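Local coordinates for protein putative methylthioribose-1-phosphate isomerase (PDB 6A34) that probably interconverts 5-methylthioribose 1-phosphate and 5-methylthioribulose 1-phosphate, an isomerase step of the methionine salvage pathway, at residues A[163-167]-A[258-264]; A[251-255]-A[325-331]. All coordinates share one frame. Numbering follows the deposited sequence.

Contact 1 of 2, residues A[163-167]-A[258-264]; sequences ILTHC and KIGTYML
Strand 161-165 lies inside the parallel part of the Rossmann-like sheet, and its C-terminal end meets the start of helix 261-270. The backbone is extended from Ile-163 through His-166, then Cys-167 turns to positive phi (64/-152). On the other side, Lys-258 to Thr-261 form a type II beta turn with Gly-260 at phi 111°, and Gly-260 is the N-cap of the helix. The turn is closed by Thr-261 N to Lys-258 O (3.1 Å). The m rotamer of Thr-261 sends OG1 to the same Lys-258 O (2.7 Å). CA atoms pair His-166 with Thr-261 (7.2 Å) and Cys-167 with Lys-258 (6.7 Å).

His-166 has the most surface covered in this contact. Its t rotamer, with chi2 79°, pushes the imidazole into the turn. NE2 donates a hydrogen bond to Ile-259 O (2.8 Å, 166°), near the ring plane. Gly-260 O lies over one ring face. Gly-260 CA is 3.6 Å from His-166 NE2, and a side chain there would clash with the ring. Leu-264 (m, t) brings CD1 to 3.6 Å from His-166 ND1. Leu-164 (t) points toward the helix and brings CD1 to 4.3 Å from Leu-264 CD1. Cys-167 (t) sets SG 3.5 Å from Lys-258 CG, while the end of the lysine leads away.

His-166 ND1 is hydrogen-bonded to Asp-199, so both ring nitrogens are engaged. The imidazole is thus fixed next in sequence to Cys-167, predicted to stabilise the transition state. The NE2 bond ties it to the turn that begins at Lys-258, a predicted substrate-binding residue.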
# COMPACT_ATOMS: atom_id res chain seq x y z
N ILE A 163 -5.55 10.06 -15.68
CA ILE A 163 -5.66 10.67 -14.38
C ILE A 163 -5.45 9.61 -13.30
O ILE A 163 -5.85 8.48 -13.49
CB ILE A 163 -7.06 11.29 -14.20
CG1 ILE A 163 -7.42 12.20 -15.38
CG2 ILE A 163 -7.13 12.00 -12.86
CD1 ILE A 163 -6.42 13.31 -15.64
N LEU A 164 -4.87 10.01 -12.16
CA LEU A 164 -4.67 9.08 -11.01
C LEU A 164 -5.32 9.70 -9.76
O LEU A 164 -5.30 10.89 -9.55
CB LEU A 164 -3.17 8.74 -10.95
CG LEU A 164 -2.42 8.30 -9.68
CD1 LEU A 164 -3.19 8.33 -8.39
CD2 LEU A 164 -1.72 6.97 -9.88
N THR A 165 -5.97 8.86 -8.98
CA THR A 165 -6.58 9.31 -7.74
C THR A 165 -6.33 8.27 -6.65
O THR A 165 -5.65 7.24 -6.86
CB THR A 165 -8.07 9.65 -7.93
OG1 THR A 165 -8.56 10.42 -6.83
CG2 THR A 165 -8.93 8.43 -8.11
N HIS A 166 -6.85 8.62 -5.47
CA HIS A 166 -6.55 8.03 -4.22
C HIS A 166 -7.82 7.99 -3.38
O HIS A 166 -8.62 8.93 -3.40
CB HIS A 166 -5.44 8.85 -3.56
CG HIS A 166 -4.70 8.15 -2.46
ND1 HIS A 166 -3.72 7.23 -2.71
CD2 HIS A 166 -4.78 8.24 -1.11
CE1 HIS A 166 -3.22 6.78 -1.56
NE2 HIS A 166 -3.85 7.38 -0.57
N CYS A 167 -7.99 6.91 -2.63
CA CYS A 167 -9.10 6.73 -1.71
C CYS A 167 -10.43 6.69 -2.48
O CYS A 167 -10.45 6.24 -3.63
CB CYS A 167 -9.15 7.82 -0.64
SG CYS A 167 -9.96 7.22 0.87
N LYS A 258 -6.66 11.35 3.13
CA LYS A 258 -6.34 9.99 3.45
C LYS A 258 -4.85 9.76 3.26
O LYS A 258 -4.26 10.19 2.22
CB LYS A 258 -7.07 8.96 2.57
CG LYS A 258 -7.40 7.65 3.28
CD LYS A 258 -8.32 7.83 4.51
CE LYS A 258 -9.14 6.61 4.87
NZ LYS A 258 -9.57 6.64 6.30
N ILE A 259 -4.31 8.98 4.19
CA ILE A 259 -2.90 8.62 4.24
C ILE A 259 -2.44 8.14 2.86
O ILE A 259 -3.10 7.33 2.17
CB ILE A 259 -2.66 7.58 5.34
CG1 ILE A 259 -1.17 7.38 5.63
CG2 ILE A 259 -3.33 6.26 4.99
CD1 ILE A 259 -0.54 8.54 6.37
N GLY A 260 -1.31 8.70 2.43
CA GLY A 260 -0.78 8.43 1.09
C GLY A 260 -0.85 9.63 0.17
O GLY A 260 -0.16 9.66 -0.83
N THR A 261 -1.68 10.62 0.50
CA THR A 261 -1.87 11.80 -0.33
C THR A 261 -0.56 12.59 -0.42
O THR A 261 -0.15 12.99 -1.50
CB THR A 261 -3.05 12.66 0.17
OG1 THR A 261 -4.23 11.87 0.10
CG2 THR A 261 -3.25 13.90 -0.66
N TYR A 262 0.09 12.76 0.74
CA TYR A 262 1.36 13.46 0.83
C TYR A 262 2.39 12.77 -0.05
O TYR A 262 3.13 13.44 -0.75
CB TYR A 262 1.83 13.62 2.29
CG TYR A 262 3.23 14.17 2.41
CD1 TYR A 262 3.54 15.41 1.90
CD2 TYR A 262 4.24 13.44 3.01
CE1 TYR A 262 4.84 15.92 1.96
CE2 TYR A 262 5.54 13.93 3.08
CZ TYR A 262 5.84 15.17 2.56
OH TYR A 262 7.12 15.67 2.65
N MET A 263 2.41 11.44 -0.02
CA MET A 263 3.32 10.62 -0.87
C MET A 263 3.14 10.98 -2.36
O MET A 263 4.14 11.18 -3.08
CB MET A 263 3.07 9.12 -0.68
CG MET A 263 3.90 8.25 -1.67
SD MET A 263 2.87 7.59 -3.03
CE MET A 263 2.03 6.37 -2.03
N LEU A 264 1.88 11.00 -2.79
CA LEU A 264 1.47 11.37 -4.18
C LEU A 264 1.90 12.80 -4.52
O LEU A 264 2.30 13.08 -5.63
CB LEU A 264 -0.05 11.25 -4.30
CG LEU A 264 -0.62 9.84 -4.30
CD1 LEU A 264 -2.14 9.88 -4.49
CD2 LEU A 264 0.05 8.99 -5.38

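Contact 2 of 2, residues A[251-255]-A[325-331]; sequences ANGDF and VTPHKYL
An antiparallel beta bridge joins 251-255 to the end of edge strand 323-326 in the small four-stranded sheet. The loop between the antiparallel neighbours 248-250 and 255-258 holds an Asx turn, and strand 255-258 then pairs with 323-326. Phe-255 and Thr-326 form a hydrogen-bonded pair, with CA atoms 5.5 Å apart. Phe-255 N donates to Thr-326 O (3.2 Å), and Thr-326 N donates to Phe-255 O (2.9 Å). CA-H...O contacts flank the pair: Asp-254 CA to Thr-326 O and Val-325 CA to Phe-255 O, both 3.4 Å.

Phe-255 buries the most surface. Its chi1 is p and chi2 is -74°. The side chain leaves the sheet on the same face as Thr-326. CE1 reaches Thr-326 CG2 (3.6 Å) and Leu-331 CD2 (3.7 Å). Beyond them, Phe-275 and Ala-277 of strand 275-278 also touch both Phe-255 and Leu-331, so the small sheet packs on the large one here.

After Thr-326 the chain passes Pro-327 and enters a 3-10 segment, 328-330. Leu-331 N bonds to His-328 O (2.8 Å). His-328 has chi1 p and chi2 84°, and its CG lies 3.1 Å from Asn-252 O. Gly-253, at phi 97°, comes close to it, with C 3.5 Å from His-328 CB.

Asp-254 (m) links turn and bridge. Its N is bound by Asn-252 OD1 (2.9 Å), which makes the Asx turn. Its OD2 accepts from Asn-252 ND2 (3.0 Å) and also from the backbone N of Gly-291. OD1 accepts from His-328 N (2.9 Å, 145°) and lies 3.0 Å from His-328 CD2, near the imidazole plane.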
# COMPACT_ATOMS: atom_id res chain seq x y z
N ALA A 251 -6.14 27.55 5.89
CA ALA A 251 -6.18 28.91 5.32
C ALA A 251 -5.06 29.15 4.31
O ALA A 251 -5.23 29.99 3.41
CB ALA A 251 -6.11 29.96 6.42
N ASN A 252 -3.92 28.47 4.47
CA ASN A 252 -2.78 28.68 3.57
C ASN A 252 -2.81 27.63 2.45
O ASN A 252 -1.89 27.56 1.67
CB ASN A 252 -1.45 28.58 4.32
CG ASN A 252 -1.17 27.17 4.79
OD1 ASN A 252 -2.05 26.30 4.81
ND2 ASN A 252 0.05 26.93 5.23
N GLY A 253 -3.82 26.77 2.43
CA GLY A 253 -3.95 25.77 1.37
C GLY A 253 -3.41 24.39 1.74
O GLY A 253 -3.71 23.44 1.02
N ASP A 254 -2.65 24.28 2.84
CA ASP A 254 -2.27 22.94 3.37
C ASP A 254 -3.58 22.17 3.53
O ASP A 254 -4.62 22.76 3.83
CB ASP A 254 -1.52 23.00 4.71
CG ASP A 254 -0.20 23.77 4.70
OD1 ASP A 254 0.26 24.14 3.61
OD2 ASP A 254 0.32 24.05 5.81
N PHE A 255 -3.55 20.86 3.26
CA PHE A 255 -4.76 20.07 3.48
C PHE A 255 -4.42 18.67 4.02
O PHE A 255 -3.36 18.11 3.75
CB PHE A 255 -5.61 19.98 2.21
CG PHE A 255 -5.01 19.19 1.08
CD1 PHE A 255 -3.96 19.69 0.33
CD2 PHE A 255 -5.53 17.96 0.73
CE1 PHE A 255 -3.41 18.95 -0.71
CE2 PHE A 255 -4.98 17.23 -0.31
CZ PHE A 255 -3.91 17.71 -1.01
N VAL A 325 -0.92 15.22 5.99
CA VAL A 325 -1.05 16.62 5.67
C VAL A 325 -0.06 16.96 4.56
O VAL A 325 1.10 16.67 4.66
CB VAL A 325 -0.83 17.53 6.90
CG1 VAL A 325 -0.91 18.99 6.52
CG2 VAL A 325 -1.85 17.23 7.98
N THR A 326 -0.57 17.58 3.49
CA THR A 326 0.17 17.92 2.33
C THR A 326 0.39 19.43 2.33
O THR A 326 -0.61 20.17 2.34
CB THR A 326 -0.63 17.47 1.09
OG1 THR A 326 -0.70 16.03 1.08
CG2 THR A 326 -0.02 18.00 -0.20
N PRO A 327 1.65 19.93 2.35
CA PRO A 327 1.94 21.36 2.24
C PRO A 327 1.43 21.95 0.91
O PRO A 327 1.50 21.26 -0.14
CB PRO A 327 3.48 21.45 2.35
CG PRO A 327 3.90 20.17 3.09
CD PRO A 327 2.89 19.15 2.57
N HIS A 328 0.93 23.20 0.95
CA HIS A 328 0.22 23.84 -0.16
C HIS A 328 1.08 23.95 -1.42
O HIS A 328 0.54 23.94 -2.49
CB HIS A 328 -0.34 25.21 0.22
CG HIS A 328 0.70 26.18 0.65
ND1 HIS A 328 1.44 26.94 -0.26
CD2 HIS A 328 1.14 26.50 1.89
CE1 HIS A 328 2.31 27.68 0.41
NE2 HIS A 328 2.15 27.42 1.74
N LYS A 329 2.40 24.03 -1.28
CA LYS A 329 3.30 24.26 -2.38
C LYS A 329 3.28 23.13 -3.44
O LYS A 329 3.67 23.34 -4.63
CB LYS A 329 4.72 24.48 -1.85
CG LYS A 329 5.40 23.25 -1.26
CD LYS A 329 6.89 23.47 -0.99
CE LYS A 329 7.58 22.24 -0.44
NZ LYS A 329 9.06 22.36 -0.52
N TYR A 330 2.86 21.93 -3.03
CA TYR A 330 2.69 20.81 -3.92
C TYR A 330 1.42 20.94 -4.78
O TYR A 330 1.27 20.18 -5.74
CB TYR A 330 2.66 19.51 -3.08
CG TYR A 330 3.96 19.21 -2.37
CD1 TYR A 330 5.04 18.75 -3.09
CD2 TYR A 330 4.13 19.36 -1.01
CE1 TYR A 330 6.27 18.50 -2.51
CE2 TYR A 330 5.35 19.06 -0.40
CZ TYR A 330 6.42 18.64 -1.15
OH TYR A 330 7.66 18.37 -0.63
N LEU A 331 0.51 21.88 -4.45
CA LEU A 331 -0.77 22.00 -5.20
C LEU A 331 -0.59 22.86 -6.44
O LEU A 331 -0.09 23.96 -6.38
CB LEU A 331 -1.86 22.60 -4.32
CG LEU A 331 -2.48 21.67 -3.28
CD1 LEU A 331 -3.26 22.46 -2.24
CD2 LEU A 331 -3.39 20.66 -3.95

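How the contacts relate
Strand 255-258 connects the two contacts: Phe-255 starts it in contact 2, and Lys-258 ends it in contact 1. Their centres are 14 Å apart, and their segments alternate along the chain. They touch directly. Thr-326 OG1 packs 3.3 Å from Tyr-262 CA, and Phe-255 CE2 lies 3.8 Å from Thr-261 CG2. The predicted active site lies closer to contact 1, which holds Cys-167 and Lys-258. The Lys-258 side chain is about 5 Å from that of Asp-247, the predicted proton donor. The Phe-255 side chain is about 7 Å from that of Asp-247. Both contacts also reach the second subunit, where Gln-235 meets Tyr-262 and Val-325.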